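Local coordinates for protein ATP-dependent DNA helicase uvsW (Enterobacteria phage T4, PDB 2OCA) that couples ATP hydrolysis to 3'-5' translocation and duplex DNA unwinding, with roles in Holliday junction branch migration, recombination-dependent DNA repair and the reorganization of stalled replication forks, at residues A[300-305]-A[496-501]; A[317-322]-A[474-479]; A[426-431]-A[478-483]; A[453-458]-A[483-488]. The protein carries 1 engineered substitution. All coordinates share one frame; numbering follows the deposited sequence.

Contact 1: residues A[300-305]-A[496-501]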
loop_
_atom_site.group_PDB
_atom_site.type_symbol
_atom_site.label_atom_id
_atom_site.label_comp_id
_atom_site.label_asym_id
_atom_site.label_seq_id
_atom_site.Cartn_x
_atom_site.Cartn_y
_atom_site.Cartn_z
ATOM N N ASN A 300 -1.365 1.829 -14.233
ATOM C CA ASN A 300 -0.817 0.478 -14.196
ATOM C C ASN A 300 -0.035 0.184 -15.469
ATOM O O ASN A 300 -0.625 -0.123 -16.509
ATOM C CB ASN A 300 -1.943 -0.546 -14.071
ATOM C CG ASN A 300 -2.293 -0.853 -12.641
ATOM O OD1 ASN A 300 -2.295 0.033 -11.791
ATOM N ND2 ASN A 300 -2.606 -2.114 -12.365
ATOM N N SER A 301 1.288 0.281 -15.399
ATOM C CA SER A 301 2.111 -0.009 -16.568
ATOM C C SER A 301 2.309 -1.512 -16.695
ATOM O O SER A 301 2.983 -2.131 -15.875
ATOM C CB SER A 301 3.468 0.680 -16.460
ATOM O OG SER A 301 3.347 2.058 -16.756
ATOM N N ILE A 302 1.714 -2.103 -17.720
ATOM C CA ILE A 302 1.850 -3.532 -17.921
ATOM C C ILE A 302 2.836 -3.858 -19.034
ATOM O O ILE A 302 2.645 -3.487 -20.190
ATOM C CB ILE A 302 0.501 -4.178 -18.260
ATOM C CG1 ILE A 302 -0.539 -3.784 -17.213
ATOM C CG2 ILE A 302 0.655 -5.699 -18.320
ATOM C CD1 ILE A 302 -0.121 -4.081 -15.793
ATOM N N PHE A 303 3.902 -4.550 -18.667
ATOM C CA PHE A 303 4.911 -4.958 -19.625
ATOM C C PHE A 303 4.506 -6.307 -20.197
ATOM O O PHE A 303 4.613 -7.337 -19.532
ATOM C CB PHE A 303 6.268 -5.069 -18.944
ATOM C CG PHE A 303 7.017 -3.781 -18.878
ATOM C CD1 PHE A 303 7.799 -3.363 -19.946
ATOM C CD2 PHE A 303 6.969 -2.994 -17.738
ATOM C CE1 PHE A 303 8.530 -2.184 -19.878
ATOM C CE2 PHE A 303 7.703 -1.804 -17.663
ATOM C CZ PHE A 303 8.484 -1.405 -18.741
ATOM N N LEU A 304 4.030 -6.283 -21.433
ATOM C CA LEU A 304 3.597 -7.486 -22.116
ATOM C C LEU A 304 4.794 -8.040 -22.887
ATOM O O LEU A 304 5.173 -7.482 -23.920
ATOM C CB LEU A 304 2.469 -7.112 -23.068
ATOM C CG LEU A 304 1.461 -8.178 -23.471
ATOM C CD1 LEU A 304 0.831 -8.815 -22.233
ATOM C CD2 LEU A 304 0.389 -7.511 -24.340
ATOM N N ARG A 305 5.391 -9.124 -22.387
ATOM C CA ARG A 305 6.561 -9.714 -23.037
ATOM C C ARG A 305 6.209 -10.698 -24.149
ATOM O O ARG A 305 5.299 -11.508 -24.003
ATOM C CB ARG A 305 7.456 -10.428 -22.013
ATOM C CG ARG A 305 8.821 -10.830 -22.583
ATOM C CD ARG A 305 9.602 -9.584 -22.899
ATOM N NE ARG A 305 10.472 -9.689 -24.068
ATOM C CZ ARG A 305 11.490 -10.525 -24.153
ATOM N NH1 ARG A 305 11.756 -11.330 -23.140
ATOM N NH2 ARG A 305 12.252 -10.545 -25.232
ATOM N N VAL A 496 2.315 2.061 -11.071
ATOM C CA VAL A 496 2.830 0.753 -10.704
ATOM C C VAL A 496 3.232 0.002 -11.973
ATOM O O VAL A 496 2.701 0.266 -13.052
ATOM C CB VAL A 496 1.734 -0.047 -9.990
ATOM C CG1 VAL A 496 2.246 -1.407 -9.613
ATOM C CG2 VAL A 496 1.255 0.717 -8.769
ATOM N N MET A 497 4.156 -0.941 -11.856
ATOM C CA MET A 497 4.580 -1.694 -13.026
ATOM C C MET A 497 4.381 -3.178 -12.834
ATOM O O MET A 497 4.609 -3.704 -11.755
ATOM C CB MET A 497 6.039 -1.402 -13.332
ATOM C CG MET A 497 6.280 0.069 -13.559
ATOM S SD MET A 497 8.004 0.487 -13.709
ATOM C CE MET A 497 8.376 1.130 -12.042
ATOM N N LYS A 498 3.935 -3.851 -13.889
ATOM C CA LYS A 498 3.703 -5.288 -13.837
ATOM C C LYS A 498 4.198 -5.904 -15.129
ATOM O O LYS A 498 4.128 -5.280 -16.184
ATOM C CB LYS A 498 2.211 -5.594 -13.684
ATOM C CG LYS A 498 1.525 -4.921 -12.500
ATOM C CD LYS A 498 0.049 -5.310 -12.435
ATOM C CE LYS A 498 -0.637 -4.740 -11.200
ATOM N NZ LYS A 498 -2.057 -5.188 -11.098
ATOM N N THR A 499 4.701 -7.127 -15.039
ATOM C CA THR A 499 5.186 -7.840 -16.206
ATOM C C THR A 499 4.316 -9.062 -16.402
ATOM O O THR A 499 3.921 -9.716 -15.440
ATOM C CB THR A 499 6.610 -8.304 -16.028
ATOM O OG1 THR A 499 7.440 -7.168 -15.774
ATOM C CG2 THR A 499 7.090 -9.006 -17.283
ATOM N N VAL A 500 4.024 -9.369 -17.657
ATOM C CA VAL A 500 3.178 -10.496 -17.995
ATOM C C VAL A 500 3.589 -11.023 -19.354
ATOM O O VAL A 500 3.753 -10.248 -20.291
ATOM C CB VAL A 500 1.708 -10.055 -18.083
ATOM C CG1 VAL A 500 0.858 -11.179 -18.644
ATOM C CG2 VAL A 500 1.209 -9.632 -16.719
ATOM N N ASN A 501 3.761 -12.334 -19.468
ATOM C CA ASN A 501 4.120 -12.916 -20.752
ATOM C C ASN A 501 2.842 -12.972 -21.567
ATOM O O ASN A 501 1.785 -13.300 -21.039
ATOM C CB ASN A 501 4.673 -14.329 -20.578
ATOM C CG ASN A 501 5.965 -14.356 -19.792
ATOM O OD1 ASN A 501 6.981 -13.796 -20.213
ATOM N ND2 ASN A 501 5.934 -15.007 -18.635
#
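Asn-300 pairs with Val-496 at the start of a parallel bridge between strands 298-305 and 495-501, the latter the outermost strand of the C-terminal RecA-like sheet within this chain. Ser-301 donates its N to Val-496 O at 2.7 Å and accepts from Lys-498 N through its O at 2.8 Å. Its CB faces Met-497 CG on the side where helix 476-490 lies. On the other side Ile-302 runs beside Lys-498, pointing the same way, with CD1 3.5 Å from Lys-498 CB and 3.6 Å from Lys-498 CD; the lysine stays extended past CG and passes its methylenes along the isoleucine. Phe-303 N meets Lys-498 O almost straight (176°), and the same carbonyl oxygen lies at the edge of the Phe-303 ring. Phe-303 O then accepts from Val-500 N at 2.8 Å. Leu-304 CD1 approaches Val-500 CG1 at 4.3 Å, on the face where Trp-335 packs. Arg-305 N closes the series on Val-500 O at 2.9 Å. Since alternate residues of strand 300-305 bond instead to strand 450-457, its backbone is engaged along both edges, and residues 496-501 extend the core sheet through main-chain bonds supported by aliphatic contacts.

Contact 2: residues A[317-322]-A[474-479]; sequences KTYQEE and LNYLLK
The Tyr-476 ring has Tyr-319 CB over one face, 4.1 Å from its centroid in a CH-pi contact, and Lys-317 O at its edge, in the ring plane. Tyr-319 turns its own ring edge toward that face in an offset edge-to-face pair, the planes 72° apart, while Leu-477 CD2 lies at the edge of the Tyr-319 ring. With CG anti to its backbone nitrogen (chi1 178°), Tyr-319 crosses the start of helix 476-490, setting its CD1 3.5 Å from Tyr-476 CB; its OH goes on to Lys-427. The Glu-322 carboxylate, carried on an extended chain, meets the first turn of helix 476-490. OE1 accepts from Tyr-476 N at 2.7 Å through its syn lone pair. OE2 takes Leu-477 N and Asn-475 ND2, each at 3.0 Å, the two donors arriving from opposite faces of the carboxylate plane. An acidic side chain thus receives the N-terminal NH groups of a helix of the C-terminal RecA-like domain, where the helix dipole would probably favour its charged form. Asn-475, the N-cap residue, also bonds to Ala-458 N and Asp-456 O, linking the helix start to the end of strand 450-457. Helix 319-327, which carries Glu-322, begins with a capping box: Thr-318 OG1 accepts from Glu-321 N at 3.2 Å and Thr-318 N donates to Glu-321 OE1.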
loop_
_atom_site.group_PDB
_atom_site.type_symbol
_atom_site.label_atom_id
_atom_site.label_comp_id
_atom_site.label_asym_id
_atom_site.label_seq_id
_atom_site.Cartn_x
_atom_site.Cartn_y
_atom_site.Cartn_z
ATOM N N LYS A 317 12.325 -3.398 -37.960
ATOM C CA LYS A 317 11.107 -2.848 -38.531
ATOM C C LYS A 317 10.799 -1.439 -38.048
ATOM O O LYS A 317 10.944 -1.124 -36.866
ATOM C CB LYS A 317 9.940 -3.793 -38.266
ATOM C CG LYS A 317 10.137 -5.084 -39.026
ATOM C CD LYS A 317 8.922 -5.958 -39.024
ATOM C CE LYS A 317 9.178 -7.169 -39.890
ATOM N NZ LYS A 317 9.561 -6.733 -41.262
ATOM N N THR A 318 10.391 -0.589 -38.980
ATOM C CA THR A 318 10.074 0.793 -38.657
ATOM C C THR A 318 8.886 0.881 -37.716
ATOM O O THR A 318 8.102 -0.068 -37.590
ATOM C CB THR A 318 9.714 1.591 -39.900
ATOM O OG1 THR A 318 8.426 1.180 -40.365
ATOM C CG2 THR A 318 10.735 1.364 -40.987
ATOM N N TYR A 319 8.760 2.042 -37.078
ATOM C CA TYR A 319 7.681 2.312 -36.143
ATOM C C TYR A 319 6.312 2.034 -36.772
ATOM O O TYR A 319 5.479 1.342 -36.185
ATOM C CB TYR A 319 7.767 3.768 -35.667
ATOM C CG TYR A 319 6.647 4.160 -34.734
ATOM C CD1 TYR A 319 6.446 3.477 -33.540
ATOM C CD2 TYR A 319 5.756 5.177 -35.066
ATOM C CE1 TYR A 319 5.383 3.788 -32.699
ATOM C CE2 TYR A 319 4.691 5.497 -34.234
ATOM C CZ TYR A 319 4.506 4.797 -33.054
ATOM O OH TYR A 319 3.422 5.063 -32.244
ATOM N N GLN A 320 6.088 2.573 -37.966
ATOM C CA GLN A 320 4.832 2.375 -38.676
ATOM C C GLN A 320 4.580 0.881 -38.909
ATOM O O GLN A 320 3.454 0.398 -38.765
ATOM C CB GLN A 320 4.857 3.119 -40.024
ATOM C CG GLN A 320 3.672 2.797 -40.949
ATOM C CD GLN A 320 4.069 2.648 -42.431
ATOM O OE1 GLN A 320 4.459 3.624 -43.084
ATOM N NE2 GLN A 320 3.969 1.421 -42.962
ATOM N N GLU A 321 5.624 0.140 -39.269
ATOM C CA GLU A 321 5.451 -1.285 -39.509
ATOM C C GLU A 321 5.136 -2.002 -38.205
ATOM O O GLU A 321 4.204 -2.799 -38.143
ATOM C CB GLU A 321 6.712 -1.884 -40.150
ATOM C CG GLU A 321 7.042 -1.301 -41.518
ATOM C CD GLU A 321 8.360 -1.803 -42.101
ATOM O OE1 GLU A 321 9.370 -1.873 -41.357
ATOM O OE2 GLU A 321 8.388 -2.109 -43.313
ATOM N N GLU A 322 5.906 -1.697 -37.164
ATOM C CA GLU A 322 5.728 -2.324 -35.862
ATOM C C GLU A 322 4.308 -2.161 -35.323
ATOM O O GLU A 322 3.739 -3.109 -34.784
ATOM C CB GLU A 322 6.741 -1.756 -34.858
ATOM C CG GLU A 322 6.824 -2.544 -33.557
ATOM C CD GLU A 322 7.751 -1.907 -32.535
ATOM O OE1 GLU A 322 8.857 -1.469 -32.932
ATOM O OE2 GLU A 322 7.383 -1.862 -31.335
ATOM N N LEU A 474 15.759 -2.472 -28.621
ATOM C CA LEU A 474 14.407 -2.153 -28.182
ATOM C C LEU A 474 13.497 -1.937 -29.375
ATOM O O LEU A 474 13.892 -1.303 -30.364
ATOM C CB LEU A 474 14.414 -0.877 -27.344
ATOM C CG LEU A 474 14.706 -0.921 -25.843
ATOM C CD1 LEU A 474 15.783 -1.947 -25.533
ATOM C CD2 LEU A 474 15.108 0.472 -25.374
ATOM N N ASN A 475 12.291 -2.489 -29.307
ATOM C CA ASN A 475 11.336 -2.261 -30.378
ATOM C C ASN A 475 10.799 -0.883 -29.998
ATOM O O ASN A 475 11.023 -0.430 -28.875
ATOM C CB ASN A 475 10.228 -3.327 -30.379
ATOM C CG ASN A 475 9.598 -3.535 -29.010
ATOM O OD1 ASN A 475 10.270 -3.921 -28.060
ATOM N ND2 ASN A 475 8.303 -3.287 -28.912
ATOM N N TYR A 476 10.110 -0.205 -30.904
ATOM C CA TYR A 476 9.621 1.138 -30.599
ATOM C C TYR A 476 8.625 1.265 -29.452
ATOM O O TYR A 476 8.749 2.167 -28.616
ATOM C CB TYR A 476 9.038 1.774 -31.859
ATOM C CG TYR A 476 10.097 2.149 -32.853
ATOM C CD1 TYR A 476 10.848 3.304 -32.687
ATOM C CD2 TYR A 476 10.392 1.320 -33.933
ATOM C CE1 TYR A 476 11.869 3.630 -33.562
ATOM C CE2 TYR A 476 11.412 1.638 -34.816
ATOM C CZ TYR A 476 12.146 2.799 -34.622
ATOM O OH TYR A 476 13.150 3.139 -35.498
ATOM N N LEU A 477 7.647 0.369 -29.404
ATOM C CA LEU A 477 6.646 0.438 -28.358
ATOM C C LEU A 477 7.247 0.292 -26.971
ATOM O O LEU A 477 6.664 0.763 -25.989
ATOM C CB LEU A 477 5.557 -0.612 -28.596
ATOM C CG LEU A 477 4.828 -0.445 -29.941
ATOM C CD1 LEU A 477 3.642 -1.377 -30.025
ATOM C CD2 LEU A 477 4.375 0.984 -30.086
ATOM N N LEU A 478 8.415 -0.342 -26.878
ATOM C CA LEU A 478 9.055 -0.497 -25.582
ATOM C C LEU A 478 9.752 0.807 -25.204
ATOM O O LEU A 478 9.639 1.258 -24.058
ATOM C CB LEU A 478 10.051 -1.662 -25.605
ATOM C CG LEU A 478 10.796 -2.017 -24.304
ATOM C CD1 LEU A 478 9.833 -2.399 -23.188
ATOM C CD2 LEU A 478 11.743 -3.163 -24.593
ATOM N N LYS A 479 10.462 1.416 -26.161
ATOM C CA LYS A 479 11.150 2.696 -25.912
ATOM C C LYS A 479 10.140 3.712 -25.413
ATOM O O LYS A 479 10.370 4.401 -24.428
ATOM C CB LYS A 479 11.793 3.253 -27.182
ATOM C CG LYS A 479 13.114 2.604 -27.556
ATOM C CD LYS A 479 14.025 3.553 -28.355
ATOM C CE LYS A 479 13.556 3.771 -29.787
ATOM N NZ LYS A 479 13.601 2.493 -30.539
#

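Contact 3: residues A[426-431]-A[478-483]; sequences VKSKII and LKHGID
His-480 lays its imidazole against the backbone of Lys-427 and Ser-428, with Lys-427 CA over one face, 4.0 Å from His-480 ND1. This joins the loop between strand 417-422 and helix 431-440 to helix 476-490, both within the C-terminal RecA-like helicase domain, at the protein surface. His-480 CB comes 3.7 Å from Lys-427 O, which accepts a hydrogen bond from Arg-484 NH1, one turn further along the helix. The imidazole is met as well by the ring of Tyr-319, at a steep angle. Ser-428 turns OG anti to its carbonyl carbon (chi1 -67°), which brings the hydroxyl between His-480 and Asp-483, side chains three residues apart on the helix. OG lies 3.2 Å from His-480 CD2, oblique to the ring, and donates to the Asp-483 carboxylate: OD2 receives the hydroxyl at 2.8 Å, on its anti side and 18° out of the carboxylate plane.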
loop_
_atom_site.group_PDB
_atom_site.type_symbol
_atom_site.label_atom_id
_atom_site.label_comp_id
_atom_site.label_asym_id
_atom_site.label_seq_id
_atom_site.Cartn_x
_atom_site.Cartn_y
_atom_site.Cartn_z
ATOM N N VAL A 426 0.175 4.863 -26.650
ATOM C CA VAL A 426 0.403 6.231 -27.083
ATOM C C VAL A 426 1.836 6.315 -27.599
ATOM O O VAL A 426 2.428 5.313 -28.021
ATOM C CB VAL A 426 0.240 7.231 -25.912
ATOM C CG1 VAL A 426 -0.761 8.294 -26.290
ATOM C CG2 VAL A 426 -0.203 6.503 -24.641
ATOM N N LYS A 427 2.401 7.508 -27.561
ATOM C CA LYS A 427 3.761 7.680 -28.025
ATOM C C LYS A 427 4.606 7.862 -26.773
ATOM O O LYS A 427 4.409 7.150 -25.793
ATOM C CB LYS A 427 3.839 8.910 -28.932
ATOM C CG LYS A 427 2.720 8.992 -29.985
ATOM C CD LYS A 427 2.960 8.090 -31.208
ATOM C CE LYS A 427 1.806 8.230 -32.213
ATOM N NZ LYS A 427 2.057 7.592 -33.540
ATOM N N SER A 428 5.533 8.813 -26.796
ATOM C CA SER A 428 6.382 9.066 -25.641
ATOM C C SER A 428 5.773 10.119 -24.736
ATOM O O SER A 428 6.346 10.461 -23.700
ATOM C CB SER A 428 7.761 9.533 -26.091
ATOM O OG SER A 428 8.443 8.499 -26.762
ATOM N N LYS A 429 4.613 10.633 -25.132
ATOM C CA LYS A 429 3.920 11.663 -24.370
ATOM C C LYS A 429 2.795 11.038 -23.557
ATOM O O LYS A 429 2.334 9.937 -23.860
ATOM C CB LYS A 429 3.345 12.709 -25.322
ATOM C CG LYS A 429 4.336 13.209 -26.369
ATOM C CD LYS A 429 3.616 13.925 -27.504
ATOM C CE LYS A 429 4.546 14.185 -28.684
ATOM N NZ LYS A 429 3.801 14.702 -29.874
ATOM N N ILE A 430 2.342 11.757 -22.535
ATOM C CA ILE A 430 1.286 11.258 -21.663
ATOM C C ILE A 430 0.036 12.138 -21.623
ATOM O O ILE A 430 -0.784 12.029 -20.708
ATOM C CB ILE A 430 1.811 11.108 -20.229
ATOM C CG1 ILE A 430 2.325 12.458 -19.727
ATOM C CG2 ILE A 430 2.925 10.080 -20.193
ATOM C CD1 ILE A 430 2.639 12.482 -18.247
ATOM N N ILE A 431 -0.109 13.007 -22.616
ATOM C CA ILE A 431 -1.256 13.905 -22.675
ATOM C C ILE A 431 -2.574 13.147 -22.498
ATOM O O ILE A 431 -3.482 13.608 -21.801
ATOM C CB ILE A 431 -1.272 14.694 -24.013
ATOM C CG1 ILE A 431 -0.134 15.723 -24.033
ATOM C CG2 ILE A 431 -2.594 15.421 -24.176
ATOM C CD1 ILE A 431 1.266 15.149 -23.850
ATOM N N LEU A 478 8.415 -0.342 -26.878
ATOM C CA LEU A 478 9.055 -0.497 -25.582
ATOM C C LEU A 478 9.752 0.807 -25.204
ATOM O O LEU A 478 9.639 1.258 -24.058
ATOM C CB LEU A 478 10.051 -1.662 -25.605
ATOM C CG LEU A 478 10.796 -2.017 -24.304
ATOM C CD1 LEU A 478 9.833 -2.399 -23.188
ATOM C CD2 LEU A 478 11.743 -3.163 -24.593
ATOM N N LYS A 479 10.462 1.416 -26.161
ATOM C CA LYS A 479 11.150 2.696 -25.912
ATOM C C LYS A 479 10.140 3.712 -25.413
ATOM O O LYS A 479 10.370 4.401 -24.428
ATOM C CB LYS A 479 11.793 3.253 -27.182
ATOM C CG LYS A 479 13.114 2.604 -27.556
ATOM C CD LYS A 479 14.025 3.553 -28.355
ATOM C CE LYS A 479 13.556 3.771 -29.787
ATOM N NZ LYS A 479 13.601 2.493 -30.539
ATOM N N HIS A 480 9.014 3.781 -26.109
ATOM C CA HIS A 480 7.934 4.687 -25.764
ATOM C C HIS A 480 7.397 4.422 -24.357
ATOM O O HIS A 480 7.225 5.353 -23.566
ATOM C CB HIS A 480 6.809 4.555 -26.798
ATOM C CG HIS A 480 7.166 5.098 -28.149
ATOM N ND1 HIS A 480 6.388 4.886 -29.270
ATOM C CD2 HIS A 480 8.214 5.852 -28.560
ATOM C CE1 HIS A 480 6.943 5.484 -30.307
ATOM N NE2 HIS A 480 8.053 6.077 -29.904
ATOM N N GLY A 481 7.128 3.156 -24.051
ATOM C CA GLY A 481 6.626 2.812 -22.732
ATOM C C GLY A 481 7.606 3.254 -21.659
ATOM O O GLY A 481 7.218 3.730 -20.594
ATOM N N ILE A 482 8.893 3.100 -21.937
ATOM C CA ILE A 482 9.895 3.507 -20.975
ATOM C C ILE A 482 9.891 5.030 -20.868
ATOM O O ILE A 482 9.991 5.575 -19.770
ATOM C CB ILE A 482 11.280 2.941 -21.376
ATOM C CG1 ILE A 482 11.230 1.406 -21.269
ATOM C CG2 ILE A 482 12.385 3.512 -20.483
ATOM C CD1 ILE A 482 12.543 0.711 -21.525
ATOM N N ASP A 483 9.754 5.722 -21.997
ATOM C CA ASP A 483 9.702 7.180 -21.960
ATOM C C ASP A 483 8.509 7.613 -21.122
ATOM O O ASP A 483 8.577 8.598 -20.397
ATOM C CB ASP A 483 9.555 7.781 -23.358
ATOM C CG ASP A 483 10.846 7.757 -24.146
ATOM O OD1 ASP A 483 11.931 7.803 -23.519
ATOM O OD2 ASP A 483 10.776 7.708 -25.393
#

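Contact 4: residues A[453-458]-A[483-488]; sequences DLIDDA and DRIQRY. Unlike the reference sequence in segment 453-458: Asp-457 (reference Ser).
Strand 453-457 and helix 483-488 run roughly antiparallel, at 141°, with their axes 11.0 Å apart, so side chains bridge the gap between the sheet and the helix packed on it. Asp-453 points from the strand toward the helix, its CG anti to the backbone nitrogen (chi1 175°), and meets Arg-484 coming from the opposite direction in a salt bridge. Arg-484 NE donates to Asp-453 OD2 at 3.0 Å, with that oxygen in the guanidinium plane; NH2 goes to Asp-453 OD1, though the modelled separation is too short to be taken literally. Carboxylate and guanidinium planes are twisted 47° from each other. Tyr-488 OH gives a second bond to OD2, at 2.7 Å, arriving from the same face of the carboxylate as NE, while OD2 lies in the plane of the tyrosine ring, at its edge. One turn back, Arg-484 O sits over the centre of that ring. Beside the polar group, Ile-455 CD1 touches Ile-485 CD1 at 3.8 Å, and Phe-303 adjoins both isoleucines. Ile-455 CG1 lies 3.7 Å from Arg-484 NH2. The buried carboxylate is therefore matched by a cation and a hydroxyl of one helix, which probably keeps Asp-453 ionised inside this RecA-like core.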
loop_
_atom_site.group_PDB
_atom_site.type_symbol
_atom_site.label_atom_id
_atom_site.label_comp_id
_atom_site.label_asym_id
_atom_site.label_seq_id
_atom_site.Cartn_x
_atom_site.Cartn_y
_atom_site.Cartn_z
ATOM N N ASP A 453 -1.820 1.126 -18.862
ATOM C CA ASP A 453 -0.926 1.489 -19.946
ATOM C C ASP A 453 -0.159 0.245 -20.406
ATOM O O ASP A 453 0.750 -0.221 -19.725
ATOM C CB ASP A 453 0.041 2.584 -19.473
ATOM C CG ASP A 453 1.082 2.935 -20.520
ATOM O OD1 ASP A 453 0.860 2.596 -21.707
ATOM O OD2 ASP A 453 2.116 3.552 -20.158
ATOM N N LEU A 454 -0.538 -0.292 -21.561
ATOM C CA LEU A 454 0.112 -1.485 -22.081
ATOM C C LEU A 454 1.374 -1.167 -22.879
ATOM O O LEU A 454 1.364 -0.388 -23.833
ATOM C CB LEU A 454 -0.867 -2.288 -22.940
ATOM C CG LEU A 454 -2.259 -2.528 -22.328
ATOM C CD1 LEU A 454 -3.098 -3.349 -23.298
ATOM C CD2 LEU A 454 -2.155 -3.254 -20.981
ATOM N N ILE A 455 2.475 -1.767 -22.454
ATOM C CA ILE A 455 3.747 -1.584 -23.112
ATOM C C ILE A 455 4.059 -2.915 -23.751
ATOM O O ILE A 455 4.088 -3.939 -23.077
ATOM C CB ILE A 455 4.847 -1.246 -22.111
ATOM C CG1 ILE A 455 4.473 0.021 -21.344
ATOM C CG2 ILE A 455 6.171 -1.065 -22.834
ATOM C CD1 ILE A 455 5.501 0.429 -20.301
ATOM N N ASP A 456 4.271 -2.908 -25.057
ATOM C CA ASP A 456 4.580 -4.139 -25.768
ATOM C C ASP A 456 6.082 -4.341 -25.741
ATOM O O ASP A 456 6.816 -3.681 -26.472
ATOM C CB ASP A 456 4.056 -4.052 -27.202
ATOM C CG ASP A 456 2.534 -4.007 -27.253
ATOM O OD1 ASP A 456 1.900 -5.050 -26.997
ATOM O OD2 ASP A 456 1.966 -2.930 -27.529
ATOM N N ASP A 457 6.526 -5.251 -24.874
ATOM C CA ASP A 457 7.947 -5.548 -24.708
ATOM C C ASP A 457 8.425 -6.646 -25.639
ATOM O O ASP A 457 8.272 -7.831 -25.341
ATOM C CB ASP A 457 8.236 -5.968 -23.265
ATOM C CG ASP A 457 9.708 -6.254 -23.019
ATOM O OD1 ASP A 457 10.475 -6.356 -24.005
ATOM O OD2 ASP A 457 10.099 -6.388 -21.835
ATOM N N ALA A 458 9.002 -6.245 -26.765
ATOM C CA ALA A 458 9.527 -7.187 -27.735
ATOM C C ALA A 458 11.017 -6.898 -27.885
ATOM O O ALA A 458 11.576 -6.984 -28.982
ATOM C CB ALA A 458 8.813 -7.024 -29.069
ATOM N N ASP A 483 9.754 5.722 -21.997
ATOM C CA ASP A 483 9.702 7.180 -21.960
ATOM C C ASP A 483 8.509 7.613 -21.122
ATOM O O ASP A 483 8.577 8.598 -20.397
ATOM C CB ASP A 483 9.555 7.781 -23.358
ATOM C CG ASP A 483 10.846 7.757 -24.146
ATOM O OD1 ASP A 483 11.931 7.803 -23.519
ATOM O OD2 ASP A 483 10.776 7.708 -25.393
ATOM N N ARG A 484 7.415 6.869 -21.231
ATOM C CA ARG A 484 6.204 7.171 -20.484
ATOM C C ARG A 484 6.396 6.957 -18.990
ATOM O O ARG A 484 5.890 7.733 -18.176
ATOM C CB ARG A 484 5.062 6.300 -20.985
ATOM C CG ARG A 484 4.010 7.049 -21.756
ATOM C CD ARG A 484 3.582 6.263 -22.963
ATOM N NE ARG A 484 3.154 4.906 -22.648
ATOM C CZ ARG A 484 3.144 3.925 -23.543
ATOM N NH1 ARG A 484 3.538 4.181 -24.782
ATOM N NH2 ARG A 484 2.755 2.695 -23.210
ATOM N N ILE A 485 7.125 5.903 -18.631
ATOM C CA ILE A 485 7.378 5.590 -17.227
ATOM C C ILE A 485 8.238 6.673 -16.599
ATOM O O ILE A 485 7.996 7.090 -15.466
ATOM C CB ILE A 485 8.060 4.197 -17.075
ATOM C CG1 ILE A 485 7.026 3.102 -17.330
ATOM C CG2 ILE A 485 8.647 4.024 -15.684
ATOM C CD1 ILE A 485 7.621 1.729 -17.488
ATOM N N GLN A 486 9.240 7.134 -17.337
ATOM C CA GLN A 486 10.109 8.181 -16.826
ATOM C C GLN A 486 9.297 9.469 -16.642
ATOM O O GLN A 486 9.569 10.263 -15.744
ATOM C CB GLN A 486 11.274 8.420 -17.784
ATOM C CG GLN A 486 12.235 9.483 -17.302
ATOM C CD GLN A 486 12.777 9.187 -15.916
ATOM O OE1 GLN A 486 13.445 8.169 -15.695
ATOM N NE2 GLN A 486 12.489 10.074 -14.969
ATOM N N ARG A 487 8.288 9.665 -17.487
ATOM C CA ARG A 487 7.452 10.851 -17.391
ATOM C C ARG A 487 6.526 10.752 -16.179
ATOM O O ARG A 487 6.280 11.752 -15.516
ATOM C CB ARG A 487 6.628 11.038 -18.667
ATOM C CG ARG A 487 5.742 12.277 -18.647
ATOM C CD ARG A 487 6.489 13.588 -18.940
ATOM N NE ARG A 487 6.746 13.769 -20.370
ATOM C CZ ARG A 487 7.671 13.105 -21.061
ATOM N NH1 ARG A 487 8.443 12.212 -20.456
ATOM N NH2 ARG A 487 7.821 13.328 -22.363
ATOM N N TYR A 488 6.014 9.557 -15.887
ATOM C CA TYR A 488 5.134 9.379 -14.728
ATOM C C TYR A 488 5.893 9.680 -13.445
ATOM O O TYR A 488 5.345 10.249 -12.502
ATOM C CB TYR A 488 4.620 7.941 -14.613
ATOM C CG TYR A 488 3.833 7.431 -15.787
ATOM C CD1 TYR A 488 3.019 8.281 -16.532
ATOM C CD2 TYR A 488 3.876 6.086 -16.134
ATOM C CE1 TYR A 488 2.268 7.803 -17.593
ATOM C CE2 TYR A 488 3.133 5.598 -17.188
ATOM C CZ TYR A 488 2.330 6.459 -17.917
ATOM O OH TYR A 488 1.598 5.978 -18.978
#

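From the N terminus, the chain enters the C-terminal RecA-like domain at strand 298-305, whose pairing with the last strand in contact 1 closes the longest loop. The other three contacts nest inside it and close successively shorter loops, with 151, 46 and 24 residues between the segments of contacts 2, 3 and 4. All three end on helix 476-490, which immediately precedes strand 495-501; contacts 2 and 3 share Leu-478 and Lys-479 there. Contacts 2 and 4 cross along the chain, as do contacts 3 and 4. That one helix thereby joins helix 319-327, the loop 426-431 and strand 450-457. Phe-303 of contact 1 packs on its Leu-478 and Ile-485, and strands 298-305 and 450-457 are sheet neighbours.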